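Local coordinates for protein epidermin leader peptide processing serine protease EpiP (Staphylococcus aureus subsp. aureus, PDB 3QFH) that probably acts as a subtilisin-like serine endopeptidase that cleaves the leader peptide from the precursor of the lantibiotic epidermin, at residues T146-L151 against K199-R204; P49-A54 against Q261-Y266; N77-T82 against G156-E161; D117-A122 against L393-D398. All coordinates share one frame; numbering follows the deposited sequence.

How the contacts relate
The four contacts illustrate how chemistry follows position in a subtilisin-like protease that carries a propeptide-type domain. Contact 1 is core: backbone hydrogen bonds join the outermost strand to the central parallel sheet. Contacts 2 and 3 both reach the five-stranded sheet of the propeptide-type region and tie it to the catalytic part. Contact 2 is partly buried and mixes leucine packing with one lysine-to-carbonyl bond, whereas contact 3 lies at the surface and rests on arginine and phenylalanine side chains without a hydrogen bond across. Contact 4, on the opposite side of the chain's centre from contact 3, packs a loop on a helix through apolar groups. Its centre lies about 39 Å from that of contact 3.

Contact 1. Residues T146-L151 against K199-R204; sequences TDSKNL and KFTMYR
Ser148 OG is gripped by two hydrogen bonds: it accepts from Met202 N at 2.8 Å along an almost straight line, and it donates to the carbonyl oxygen of Ser145. This side-chain bond stands at the entrance to a short parallel beta ladder, in which 149-150 joins 200-204 as the outermost strand of the seven-stranded parallel sheet of the subtilisin-like fold. The backbone then takes over. Lys149 N gives to Met202 O at 3.0 Å, a somewhat bent bond, Arg204 N returns to Lys149 O at 2.9 Å, and Leu151 N closes the ladder on Arg204 O at 2.7 Å.

Lys149 and Tyr203 share one face of the sheet, against helix 213-225. The lysine chain is extended up to its last torsion, where a bend (chi4 62°) carries NZ back to a lone pair of Asp147 O. Asp226 forms a salt bridge with the same NZ and takes a hydrogen bond from Tyr203 OH, so one carboxylate oxygen links the two strands from outside. Leu151 CD2 meets the edge of the tyrosine ring, 4.0 Å from Tyr203 CD1.

On the other face Met202 touches Asp130, the aspartate of a probable catalytic triad. There Asn150 and Arg204 run side by side, each with CG anti to its backbone N, but they do not bond. Arg204 NH1 instead serves Glu164 and Phe206 O, while Asn150 uses Val152 N and Asp167 O. The amide and guanidinium planes lie only 18° apart, with Asn150 OD1 poised 3.1 Å above the guanidinium plane of Arg204.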
loop_
_atom_site.group_PDB
_atom_site.type_symbol
_atom_site.label_atom_id
_atom_site.label_comp_id
_atom_site.label_asym_id
_atom_site.label_seq_id
_atom_site.Cartn_x
_atom_site.Cartn_y
_atom_site.Cartn_z
ATOM N N THR A 146 17.538 7.719 -3.938
ATOM C CA THR A 146 17.347 8.552 -5.118
ATOM C C THR A 146 16.761 7.776 -6.308
ATOM O O THR A 146 16.521 8.348 -7.351
ATOM C CB THR A 146 18.629 9.267 -5.538
ATOM O OG1 THR A 146 19.646 8.302 -5.821
ATOM C CG2 THR A 146 19.089 10.232 -4.422
ATOM N N ASP A 147 16.528 6.476 -6.150
ATOM C CA ASP A 147 15.877 5.684 -7.192
ATOM C C ASP A 147 14.357 5.859 -7.104
ATOM O O ASP A 147 13.610 5.284 -7.885
ATOM C CB ASP A 147 16.260 4.207 -7.066
ATOM C CG ASP A 147 17.732 3.966 -7.344
ATOM O OD1 ASP A 147 18.346 4.790 -8.068
ATOM O OD2 ASP A 147 18.283 2.954 -6.851
ATOM N N SER A 148 13.899 6.657 -6.149
ATOM C CA SER A 148 12.477 6.915 -5.998
ATOM C C SER A 148 11.934 7.536 -7.290
ATOM O O SER A 148 12.619 8.334 -7.935
ATOM C CB SER A 148 12.244 7.827 -4.803
ATOM O OG SER A 148 12.572 7.162 -3.592
ATOM N N LYS A 149 10.723 7.159 -7.685
ATOM C CA LYS A 149 10.164 7.663 -8.932
ATOM C C LYS A 149 8.733 8.180 -8.843
ATOM O O LYS A 149 7.951 7.770 -7.991
ATOM C CB LYS A 149 10.242 6.575 -9.994
ATOM C CG LYS A 149 11.664 6.106 -10.258
ATOM C CD LYS A 149 11.703 4.960 -11.243
ATOM C CE LYS A 149 13.151 4.461 -11.478
ATOM N NZ LYS A 149 13.842 3.924 -10.248
ATOM N N ASN A 150 8.413 9.100 -9.748
ATOM C CA ASN A 150 7.078 9.669 -9.863
ATOM C C ASN A 150 6.308 8.966 -10.968
ATOM O O ASN A 150 6.764 8.952 -12.087
ATOM C CB ASN A 150 7.178 11.149 -10.234
ATOM C CG ASN A 150 5.817 11.803 -10.446
ATOM O OD1 ASN A 150 4.817 11.383 -9.886
ATOM N ND2 ASN A 150 5.796 12.854 -11.238
ATOM N N LEU A 151 5.133 8.428 -10.659
ATOM C CA LEU A 151 4.286 7.765 -11.675
ATOM C C LEU A 151 3.090 8.635 -12.095
ATOM O O LEU A 151 2.293 8.231 -12.949
ATOM C CB LEU A 151 3.807 6.385 -11.181
ATOM C CG LEU A 151 4.842 5.251 -11.250
ATOM C CD1 LEU A 151 5.220 4.941 -12.702
ATOM C CD2 LEU A 151 6.105 5.557 -10.429
ATOM N N LYS A 199 17.073 1.177 3.296
ATOM C CA LYS A 199 16.706 2.264 2.407
ATOM C C LYS A 199 15.283 2.013 1.942
ATOM O O LYS A 199 14.852 0.848 1.814
ATOM C CB LYS A 199 17.607 2.319 1.174
ATOM C CG LYS A 199 19.101 2.376 1.440
ATOM C CD LYS A 199 19.482 3.572 2.292
ATOM C CE LYS A 199 20.982 3.571 2.585
ATOM N NZ LYS A 199 21.415 4.678 3.484
ATOM N N PHE A 200 14.545 3.096 1.717
ATOM C CA PHE A 200 13.216 3.009 1.182
ATOM C C PHE A 200 13.199 3.797 -0.115
ATOM O O PHE A 200 14.007 4.722 -0.333
ATOM C CB PHE A 200 12.150 3.494 2.170
ATOM C CG PHE A 200 12.094 4.986 2.345
ATOM C CD1 PHE A 200 11.179 5.744 1.629
ATOM C CD2 PHE A 200 12.939 5.628 3.240
ATOM C CE1 PHE A 200 11.111 7.107 1.796
ATOM C CE2 PHE A 200 12.868 6.998 3.421
ATOM C CZ PHE A 200 11.967 7.738 2.692
ATOM N N THR A 201 12.298 3.391 -0.989
ATOM C CA THR A 201 12.143 4.000 -2.280
ATOM C C THR A 201 10.697 4.398 -2.367
ATOM O O THR A 201 9.816 3.568 -2.161
ATOM C CB THR A 201 12.458 3.007 -3.410
ATOM O OG1 THR A 201 13.743 2.425 -3.193
ATOM C CG2 THR A 201 12.458 3.702 -4.735
ATOM N N MET A 202 10.441 5.660 -2.668
ATOM C CA MET A 202 9.077 6.143 -2.761
ATOM C C MET A 202 8.644 6.124 -4.210
ATOM O O MET A 202 9.415 6.482 -5.091
ATOM C CB MET A 202 8.973 7.552 -2.167
ATOM C CG MET A 202 7.634 8.294 -2.396
ATOM S SD MET A 202 6.188 7.492 -1.697
ATOM C CE MET A 202 6.582 7.401 0.059
ATOM N N TYR A 203 7.425 5.659 -4.454
ATOM C CA TYR A 203 6.836 5.703 -5.787
ATOM C C TYR A 203 5.589 6.546 -5.660
ATOM O O TYR A 203 4.595 6.120 -5.073
ATOM C CB TYR A 203 6.554 4.314 -6.331
ATOM C CG TYR A 203 7.854 3.566 -6.592
ATOM C CD1 TYR A 203 8.489 3.656 -7.819
ATOM C CD2 TYR A 203 8.469 2.809 -5.589
ATOM C CE1 TYR A 203 9.682 2.983 -8.064
ATOM C CE2 TYR A 203 9.657 2.160 -5.820
ATOM C CZ TYR A 203 10.258 2.252 -7.065
ATOM O OH TYR A 203 11.427 1.594 -7.324
ATOM N N ARG A 204 5.661 7.757 -6.200
ATOM C CA ARG A 204 4.556 8.703 -6.076
ATOM C C ARG A 204 3.463 8.472 -7.112
ATOM O O ARG A 204 3.713 8.492 -8.308
ATOM C CB ARG A 204 5.053 10.150 -6.135
ATOM C CG ARG A 204 3.927 11.160 -5.893
ATOM C CD ARG A 204 4.460 12.573 -5.654
ATOM N NE ARG A 204 4.992 13.200 -6.863
ATOM C CZ ARG A 204 4.297 13.995 -7.680
ATOM N NH1 ARG A 204 3.021 14.252 -7.460
ATOM N NH2 ARG A 204 4.885 14.525 -8.741
#

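Contact 2. Residues P49-A54 against Q261-Y266; sequences PELHVA and QKAINY. With SO4 (sulfate ion), chain L.
Two torsional choices bring the partners together: Leu51 turns CG anti to its carbonyl carbon (chi1 -53°), which sends its branched end to the helix, and Lys262, otherwise extended, bends once at chi3 (66°), which brings its amine to the loop carbonyl. Leu51 is the apolar centre. Its CD1 rests against the helix methyl, 3.8 Å from Ala263 CB, while CD2 lies along the backbone carbonyl of Lys262. One turn further on, the ring of Tyr266 crosses Glu50 obliquely, and Glu50 CG comes within 3.8 Å of Tyr266 OH. That hydroxyl takes its hydrogen bond with Asn225, at the end of helix 213-225.

The polar link across the contact runs from Lys262 NZ to Leu51 O at 2.9 Å, with the amine 42° out of the carbonyl plane. Next to it, His52 and Val53 both face Ile48 in a G1 beta bulge, which opens strand 53-59. At the edge of the His52 ring, NE2 donates to O4 of a sulfate ion at 2.6 Å. A propeptide-type sheet packed on two neighbouring helices of the catalytic part is the arrangement known from subtilisin.

Because Lys262 NZ also forms a salt bridge with Glu26, its charge is shared between a carboxylate and a backbone carbonyl of the same domain, consistent with an ammonium that holds the loop and strand 20-27 jointly to helix 254-269.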
loop_
_atom_site.group_PDB
_atom_site.type_symbol
_atom_site.label_atom_id
_atom_site.label_comp_id
_atom_site.label_asym_id
_atom_site.label_seq_id
_atom_site.Cartn_x
_atom_site.Cartn_y
_atom_site.Cartn_z
ATOM N N PRO A 49 3.356 -1.445 -20.591
ATOM C CA PRO A 49 3.642 -2.540 -21.539
ATOM C C PRO A 49 3.681 -3.936 -20.902
ATOM O O PRO A 49 3.111 -4.866 -21.454
ATOM C CB PRO A 49 5.011 -2.157 -22.124
ATOM C CG PRO A 49 5.047 -0.679 -22.024
ATOM C CD PRO A 49 4.304 -0.329 -20.745
ATOM N N GLU A 50 4.297 -4.051 -19.731
ATOM C CA GLU A 50 4.421 -5.338 -19.024
ATOM C C GLU A 50 3.080 -5.976 -18.664
ATOM O O GLU A 50 3.014 -7.171 -18.457
ATOM C CB GLU A 50 5.227 -5.181 -17.719
ATOM C CG GLU A 50 6.674 -4.720 -17.865
ATOM C CD GLU A 50 6.858 -3.205 -17.941
ATOM O OE1 GLU A 50 5.859 -2.458 -18.114
ATOM O OE2 GLU A 50 8.033 -2.773 -17.809
ATOM N N LEU A 51 2.030 -5.180 -18.537
ATOM C CA LEU A 51 0.714 -5.715 -18.169
ATOM C C LEU A 51 -0.282 -5.666 -19.324
ATOM O O LEU A 51 -1.437 -6.064 -19.171
ATOM C CB LEU A 51 0.140 -4.898 -17.031
ATOM C CG LEU A 51 1.036 -4.726 -15.805
ATOM C CD1 LEU A 51 0.268 -4.014 -14.708
ATOM C CD2 LEU A 51 1.569 -6.053 -15.317
ATOM N N HIS A 52 0.149 -5.135 -20.461
ATOM C CA HIS A 52 -0.730 -4.984 -21.614
ATOM C C HIS A 52 -1.970 -4.132 -21.311
ATOM O O HIS A 52 -3.097 -4.470 -21.727
ATOM C CB HIS A 52 -1.119 -6.354 -22.193
ATOM C CG HIS A 52 0.037 -7.108 -22.767
ATOM N ND1 HIS A 52 0.408 -8.356 -22.329
ATOM C CD2 HIS A 52 0.925 -6.767 -23.729
ATOM C CE1 HIS A 52 1.459 -8.768 -23.018
ATOM N NE2 HIS A 52 1.789 -7.823 -23.878
ATOM N N VAL A 53 -1.774 -3.022 -20.595
ATOM C CA VAL A 53 -2.878 -2.104 -20.296
ATOM C C VAL A 53 -2.492 -0.660 -20.613
ATOM O O VAL A 53 -1.342 -0.242 -20.442
ATOM C CB VAL A 53 -3.411 -2.227 -18.841
ATOM C CG1 VAL A 53 -3.991 -3.617 -18.595
ATOM C CG2 VAL A 53 -2.336 -1.910 -17.810
ATOM N N ALA A 54 -3.461 0.089 -21.125
ATOM C CA ALA A 54 -3.248 1.480 -21.475
ATOM C C ALA A 54 -4.489 2.274 -21.167
ATOM O O ALA A 54 -5.578 1.720 -21.006
ATOM C CB ALA A 54 -2.913 1.628 -22.944
ATOM N N GLN A 261 -4.171 -6.902 -10.248
ATOM C CA GLN A 261 -3.833 -8.284 -9.901
ATOM C C GLN A 261 -2.630 -8.739 -10.724
ATOM O O GLN A 261 -1.771 -9.439 -10.214
ATOM C CB GLN A 261 -5.004 -9.249 -10.136
ATOM C CG GLN A 261 -4.676 -10.699 -9.781
ATOM C CD GLN A 261 -4.398 -10.880 -8.303
ATOM O OE1 GLN A 261 -5.318 -11.055 -7.512
ATOM N NE2 GLN A 261 -3.124 -10.827 -7.920
ATOM N N LYS A 262 -2.561 -8.335 -11.993
ATOM C CA LYS A 262 -1.409 -8.718 -12.833
ATOM C C LYS A 262 -0.123 -8.043 -12.358
ATOM O O LYS A 262 0.934 -8.642 -12.404
ATOM C CB LYS A 262 -1.669 -8.452 -14.323
ATOM C CG LYS A 262 -2.692 -9.407 -14.924
ATOM C CD LYS A 262 -3.186 -8.977 -16.317
ATOM C CE LYS A 262 -2.102 -9.026 -17.388
ATOM N NZ LYS A 262 -2.631 -8.648 -18.753
ATOM N N ALA A 263 -0.220 -6.811 -11.875
ATOM C CA ALA A 263 0.956 -6.110 -11.345
ATOM C C ALA A 263 1.512 -6.888 -10.134
ATOM O O ALA A 263 2.708 -7.145 -10.040
ATOM C CB ALA A 263 0.585 -4.683 -10.935
ATOM N N ILE A 264 0.617 -7.241 -9.212
ATOM C CA ILE A 264 0.948 -8.028 -8.011
ATOM C C ILE A 264 1.635 -9.380 -8.368
ATOM O O ILE A 264 2.647 -9.755 -7.776
ATOM C CB ILE A 264 -0.337 -8.242 -7.152
ATOM C CG1 ILE A 264 -0.771 -6.898 -6.563
ATOM C CG2 ILE A 264 -0.109 -9.258 -6.019
ATOM C CD1 ILE A 264 -2.136 -6.898 -5.922
ATOM N N ASN A 265 1.106 -10.077 -9.357
ATOM C CA ASN A 265 1.678 -11.363 -9.772
ATOM C C ASN A 265 3.000 -11.154 -10.491
ATOM O O ASN A 265 3.897 -11.997 -10.417
ATOM C CB ASN A 265 0.676 -12.152 -10.609
ATOM C CG ASN A 265 -0.559 -12.578 -9.800
ATOM O OD1 ASN A 265 -0.553 -12.548 -8.568
ATOM N ND2 ASN A 265 -1.602 -12.999 -10.491
ATOM N N TYR A 266 3.120 -10.028 -11.180
ATOM C CA TYR A 266 4.364 -9.659 -11.833
ATOM C C TYR A 266 5.429 -9.453 -10.738
ATOM O O TYR A 266 6.544 -9.976 -10.842
ATOM C CB TYR A 266 4.182 -8.397 -12.673
ATOM C CG TYR A 266 5.427 -7.935 -13.413
ATOM C CD1 TYR A 266 5.680 -8.334 -14.715
ATOM C CD2 TYR A 266 6.348 -7.100 -12.798
ATOM C CE1 TYR A 266 6.819 -7.904 -15.390
ATOM C CE2 TYR A 266 7.470 -6.667 -13.452
ATOM C CZ TYR A 266 7.707 -7.069 -14.745
ATOM O OH TYR A 266 8.837 -6.629 -15.377
HETATM S S SO4 L . 4.360 -8.827 -26.057
HETATM O O1 SO4 L . 4.839 -8.960 -27.429
HETATM O O2 SO4 L . 4.017 -10.149 -25.543
HETATM O O3 SO4 L . 5.396 -8.228 -25.219
HETATM O O4 SO4 L . 3.183 -7.970 -26.045
#

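Contact 3. Residues N77-T82 against G156-E161; sequences NATCST and GFRGTE
The backbones stay well apart, the nearest CA atoms (Thr79 and Arg158) being 9.7 Å from each other, and the second loop turns tightly, with Arg158 and Gly159 both in the left-handed helical region. Long side chains therefore bridge the distance. Arg158 reaches out past Thr79, the two sliding by in opposite directions, until its NH2 lies 3.3 Å from the Thr79 methyl CG2. The same Arg158 NH2 approaches Cys80 O at 3.6 Å, near the guanidinium plane, but no hydrogen bond forms across the contact. Its charge is met instead by Glu212, which forms a salt bridge with NE.

Phe157 lies beneath its neighbour. Arg158 CG sits 3.7 Å above the plane of the Phe157 ring, over its centre, and the ring atom CZ in turn lies under the middle of the guanidinium. Ser81 OG comes to the ring from the edge, in its plane, 3.9 Å from Phe157 CZ. The turn that presents these groups is well braced: Glu161 OE1 uses its anti lone pair to accept from Phe157 N at 3.0 Å, and Phe157 O receives both the backbone N and the OG1 of Thr160.

This surface contact joins the end of strand 73-78, in the propeptide-type sheet, to a loop of the catalytic part. Thr79 OG1 bonds to Ser24 and Gln55 in that sheet, Arg158 touches Tyr22 of strand 20-27, and Phe157 packs on Trp215 of helix 213-225, while Asn77 and Thr79 touch the start of helix 254-269.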
loop_
_atom_site.group_PDB
_atom_site.type_symbol
_atom_site.label_atom_id
_atom_site.label_comp_id
_atom_site.label_asym_id
_atom_site.label_seq_id
_atom_site.Cartn_x
_atom_site.Cartn_y
_atom_site.Cartn_z
ATOM N N ASN A 77 -13.094 -0.465 -20.759
ATOM C CA ASN A 77 -14.129 0.121 -19.906
ATOM C C ASN A 77 -13.751 1.557 -19.596
ATOM O O ASN A 77 -12.572 1.931 -19.658
ATOM C CB ASN A 77 -14.421 -0.684 -18.625
ATOM C CG ASN A 77 -13.203 -0.859 -17.721
ATOM O OD1 ASN A 77 -12.634 -1.942 -17.670
ATOM N ND2 ASN A 77 -12.811 0.192 -17.004
ATOM N N ALA A 78 -14.759 2.372 -19.308
ATOM C CA ALA A 78 -14.529 3.751 -18.943
ATOM C C ALA A 78 -13.785 3.705 -17.639
ATOM O O ALA A 78 -14.115 2.894 -16.787
ATOM C CB ALA A 78 -15.856 4.476 -18.771
ATOM N N THR A 79 -12.765 4.542 -17.487
ATOM C CA THR A 79 -12.021 4.609 -16.237
ATOM C C THR A 79 -12.937 5.277 -15.216
ATOM O O THR A 79 -13.563 6.288 -15.527
ATOM C CB THR A 79 -10.776 5.485 -16.390
ATOM O OG1 THR A 79 -10.078 5.136 -17.596
ATOM C CG2 THR A 79 -9.862 5.352 -15.176
ATOM N N CYS A 80 -13.040 4.728 -14.010
ATOM C CA CYS A 80 -13.911 5.344 -12.983
ATOM C C CYS A 80 -13.194 5.676 -11.670
ATOM O O CYS A 80 -12.036 5.298 -11.481
ATOM C CB CYS A 80 -15.133 4.468 -12.728
ATOM S SG CYS A 80 -16.301 4.451 -14.128
ATOM N N SER A 81 -13.894 6.394 -10.783
ATOM C CA SER A 81 -13.352 6.811 -9.467
ATOM C C SER A 81 -13.687 5.831 -8.327
ATOM O O SER A 81 -14.571 6.075 -7.489
ATOM C CB SER A 81 -13.826 8.222 -9.109
ATOM O OG SER A 81 -13.298 9.170 -10.018
ATOM N N THR A 82 -12.936 4.735 -8.315
ATOM C CA THR A 82 -13.070 3.657 -7.335
ATOM C C THR A 82 -12.337 3.916 -6.000
ATOM O O THR A 82 -12.814 3.500 -4.936
ATOM C CB THR A 82 -12.588 2.311 -7.955
ATOM O OG1 THR A 82 -12.210 1.404 -6.907
ATOM C CG2 THR A 82 -11.383 2.522 -8.877
ATOM N N GLY A 156 -1.469 15.317 -14.463
ATOM C CA GLY A 156 -2.130 14.532 -13.417
ATOM C C GLY A 156 -3.498 13.915 -13.637
ATOM O O GLY A 156 -3.834 13.502 -14.730
ATOM N N PHE A 157 -4.296 13.851 -12.575
ATOM C CA PHE A 157 -5.589 13.172 -12.629
ATOM C C PHE A 157 -6.486 13.743 -13.725
ATOM O O PHE A 157 -6.825 14.920 -13.718
ATOM C CB PHE A 157 -6.267 13.200 -11.258
ATOM C CG PHE A 157 -7.509 12.337 -11.158
ATOM C CD1 PHE A 157 -7.410 10.947 -11.133
ATOM C CD2 PHE A 157 -8.771 12.914 -11.028
ATOM C CE1 PHE A 157 -8.549 10.144 -11.026
ATOM C CE2 PHE A 157 -9.919 12.115 -10.907
ATOM C CZ PHE A 157 -9.799 10.727 -10.906
ATOM N N ARG A 158 -6.831 12.890 -14.685
ATOM C CA ARG A 158 -7.694 13.257 -15.807
ATOM C C ARG A 158 -7.313 14.586 -16.445
ATOM O O ARG A 158 -8.179 15.334 -16.880
ATOM C CB ARG A 158 -9.142 13.321 -15.328
ATOM C CG ARG A 158 -9.623 12.063 -14.642
ATOM C CD ARG A 158 -9.764 10.882 -15.602
ATOM N NE ARG A 158 -9.857 9.623 -14.866
ATOM C CZ ARG A 158 -10.942 9.174 -14.242
ATOM N NH1 ARG A 158 -12.071 9.866 -14.243
ATOM N NH2 ARG A 158 -10.891 8.021 -13.591
ATOM N N GLY A 159 -6.018 14.887 -16.487
ATOM C CA GLY A 159 -5.534 16.141 -17.056
ATOM C C GLY A 159 -5.961 17.418 -16.332
ATOM O O GLY A 159 -5.766 18.507 -16.861
ATOM N N THR A 160 -6.515 17.292 -15.123
ATOM C CA THR A 160 -7.011 18.443 -14.349
ATOM C C THR A 160 -6.026 19.076 -13.364
ATOM O O THR A 160 -6.450 19.811 -12.476
ATOM C CB THR A 160 -8.281 18.080 -13.531
ATOM O OG1 THR A 160 -7.940 17.207 -12.449
ATOM C CG2 THR A 160 -9.335 17.435 -14.409
ATOM N N GLU A 161 -4.735 18.790 -13.479
ATOM C CA GLU A 161 -3.739 19.433 -12.601
ATOM C C GLU A 161 -2.471 19.769 -13.412
ATOM O O GLU A 161 -1.522 18.997 -13.451
ATOM C CB GLU A 161 -3.490 18.632 -11.290
ATOM C CG GLU A 161 -3.419 17.138 -11.410
ATOM C CD GLU A 161 -3.317 16.373 -10.044
ATOM O OE1 GLU A 161 -3.289 15.118 -10.082
ATOM O OE2 GLU A 161 -3.272 16.992 -8.954
#

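Contact 4. Residues D117-A122 against L393-D398; sequences DLPKHA and LALIID. With SO4 (sulfate ion), chain N.
Apolar packing is tight where Leu118 and Pro119 meet the helix, whereas the next two residues, Lys120 and His121, turn to solvent. Leu118 crosses Leu395 obliquely, with the tip of each chain touching the other: Leu118 CD2 is 3.7 Å from Leu395 CD2. The proline ring stands roughly at right angles to both helix side chains. Its outer corner enters the step between them, with Pro119 CG 3.7 Å from Leu395 O and 3.8 Å from Asp398 CB. Further along, Asp398 lies against the loop backbone, its OD2 3.4 Å from Ala122 CA.

No hydrogen bond joins the two segments. The carboxylate of Asp398 is buried and bonds instead with Thr124 through OD1 and with Asn198 through OD2. Glu403 comes close to OD1, and two like charges so close would be expected to raise the pKa of one of them, so that one may be protonated.

On the exposed side a sulfate ion, probably from the crystallisation liquor, takes two successive backbone N-H groups: Lys120 N lies 2.8 Å from its O2 and His121 N 3.0 Å from its O1. A sodium ion lies about 5 Å from the side chain of Pro119.

The loop leads into strand 126-130 of the central sheet, and the helix is 382-400, whose first turn carries the probable catalytic serine. Packing at the far end of this long helix belongs to the core architecture of the subtilase fold.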
loop_
_atom_site.group_PDB
_atom_site.type_symbol
_atom_site.label_atom_id
_atom_site.label_comp_id
_atom_site.label_asym_id
_atom_site.label_seq_id
_atom_site.Cartn_x
_atom_site.Cartn_y
_atom_site.Cartn_z
ATOM N N ASP A 117 19.198 -6.651 17.876
ATOM C CA ASP A 117 19.266 -7.906 17.128
ATOM C C ASP A 117 19.113 -7.675 15.616
ATOM O O ASP A 117 18.826 -8.609 14.879
ATOM C CB ASP A 117 18.133 -8.828 17.603
ATOM C CG ASP A 117 18.185 -9.096 19.113
ATOM O OD1 ASP A 117 19.296 -9.311 19.626
ATOM O OD2 ASP A 117 17.126 -9.100 19.779
ATOM N N LEU A 118 19.277 -6.437 15.154
ATOM C CA LEU A 118 19.134 -6.141 13.721
ATOM C C LEU A 118 20.241 -6.816 12.916
ATOM O O LEU A 118 21.316 -7.040 13.445
ATOM C CB LEU A 118 19.202 -4.641 13.455
ATOM C CG LEU A 118 18.053 -3.778 13.985
ATOM C CD1 LEU A 118 18.381 -2.305 13.789
ATOM C CD2 LEU A 118 16.757 -4.140 13.310
ATOM N N PRO A 119 19.973 -7.135 11.634
ATOM C CA PRO A 119 21.018 -7.718 10.801
ATOM C C PRO A 119 22.188 -6.738 10.729
ATOM O O PRO A 119 21.986 -5.541 10.887
ATOM C CB PRO A 119 20.359 -7.851 9.417
ATOM C CG PRO A 119 18.914 -7.676 9.631
ATOM C CD PRO A 119 18.722 -6.916 10.888
ATOM N N LYS A 120 23.388 -7.236 10.483
ATOM C CA LYS A 120 24.560 -6.369 10.413
ATOM C C LYS A 120 24.522 -5.555 9.107
ATOM O O LYS A 120 24.981 -4.421 9.078
ATOM C CB LYS A 120 25.846 -7.199 10.509
ATOM C CG LYS A 120 26.940 -6.542 11.323
ATOM C CD LYS A 120 26.466 -6.346 12.803
ATOM C CE LYS A 120 27.551 -5.733 13.680
ATOM N NZ LYS A 120 28.770 -6.592 13.733
ATOM N N HIS A 121 23.956 -6.137 8.047
ATOM C CA HIS A 121 23.821 -5.465 6.740
ATOM C C HIS A 121 22.345 -5.388 6.320
ATOM O O HIS A 121 21.678 -6.405 6.216
ATOM C CB HIS A 121 24.624 -6.200 5.672
ATOM C CG HIS A 121 26.079 -6.346 6.005
ATOM N ND1 HIS A 121 26.986 -5.314 5.865
ATOM C CD2 HIS A 121 26.786 -7.404 6.470
ATOM C CE1 HIS A 121 28.185 -5.729 6.234
ATOM N NE2 HIS A 121 28.092 -6.994 6.601
ATOM N N ALA A 122 21.852 -4.185 6.060
ATOM C CA ALA A 122 20.442 -3.968 5.702
ATOM C C ALA A 122 20.276 -3.650 4.226
ATOM O O ALA A 122 19.980 -2.519 3.848
ATOM C CB ALA A 122 19.864 -2.847 6.552
ATOM N N LEU A 393 9.342 -7.543 7.271
ATOM C CA LEU A 393 9.744 -8.470 6.198
ATOM C C LEU A 393 11.116 -8.139 5.639
ATOM O O LEU A 393 11.884 -9.051 5.265
ATOM C CB LEU A 393 8.713 -8.479 5.081
ATOM C CG LEU A 393 7.411 -9.216 5.394
ATOM C CD1 LEU A 393 6.320 -8.799 4.437
ATOM C CD2 LEU A 393 7.646 -10.733 5.333
ATOM N N ALA A 394 11.437 -6.849 5.553
ATOM C CA ALA A 394 12.758 -6.453 5.082
ATOM C C ALA A 394 13.811 -6.964 6.069
ATOM O O ALA A 394 14.873 -7.479 5.668
ATOM C CB ALA A 394 12.858 -4.936 4.906
ATOM N N LEU A 395 13.520 -6.839 7.352
ATOM C CA LEU A 395 14.443 -7.320 8.402
ATOM C C LEU A 395 14.637 -8.829 8.359
ATOM O O LEU A 395 15.755 -9.327 8.522
ATOM C CB LEU A 395 13.944 -6.924 9.783
ATOM C CG LEU A 395 13.885 -5.431 10.130
ATOM C CD1 LEU A 395 13.311 -5.247 11.540
ATOM C CD2 LEU A 395 15.274 -4.811 10.010
ATOM N N ILE A 396 13.544 -9.549 8.141
ATOM C CA ILE A 396 13.556 -11.007 8.091
ATOM C C ILE A 396 14.356 -11.513 6.879
ATOM O O ILE A 396 15.161 -12.438 6.989
ATOM C CB ILE A 396 12.119 -11.560 8.080
ATOM C CG1 ILE A 396 11.474 -11.330 9.451
ATOM C CG2 ILE A 396 12.128 -13.059 7.739
ATOM C CD1 ILE A 396 9.935 -11.434 9.436
ATOM N N ILE A 397 14.143 -10.889 5.733
ATOM C CA ILE A 397 14.886 -11.259 4.525
ATOM C C ILE A 397 16.396 -11.068 4.736
ATOM O O ILE A 397 17.219 -11.929 4.356
ATOM C CB ILE A 397 14.394 -10.452 3.297
ATOM C CG1 ILE A 397 12.950 -10.866 2.952
ATOM C CG2 ILE A 397 15.305 -10.722 2.082
ATOM C CD1 ILE A 397 12.209 -9.914 1.949
ATOM N N ASP A 398 16.772 -9.955 5.346
ATOM C CA ASP A 398 18.196 -9.682 5.584
ATOM C C ASP A 398 18.781 -10.569 6.719
ATOM O O ASP A 398 19.893 -11.083 6.612
ATOM C CB ASP A 398 18.413 -8.203 5.881
ATOM C CG ASP A 398 18.062 -7.306 4.691
ATOM O OD1 ASP A 398 17.878 -7.845 3.574
ATOM O OD2 ASP A 398 17.949 -6.063 4.872
HETATM S S SO4 N . 24.588 -10.008 8.687
HETATM O O1 SO4 N . 23.929 -9.075 7.768
HETATM O O2 SO4 N . 24.016 -9.898 10.033
HETATM O O3 SO4 N . 24.419 -11.382 8.226
HETATM O O4 SO4 N . 26.014 -9.709 8.740
#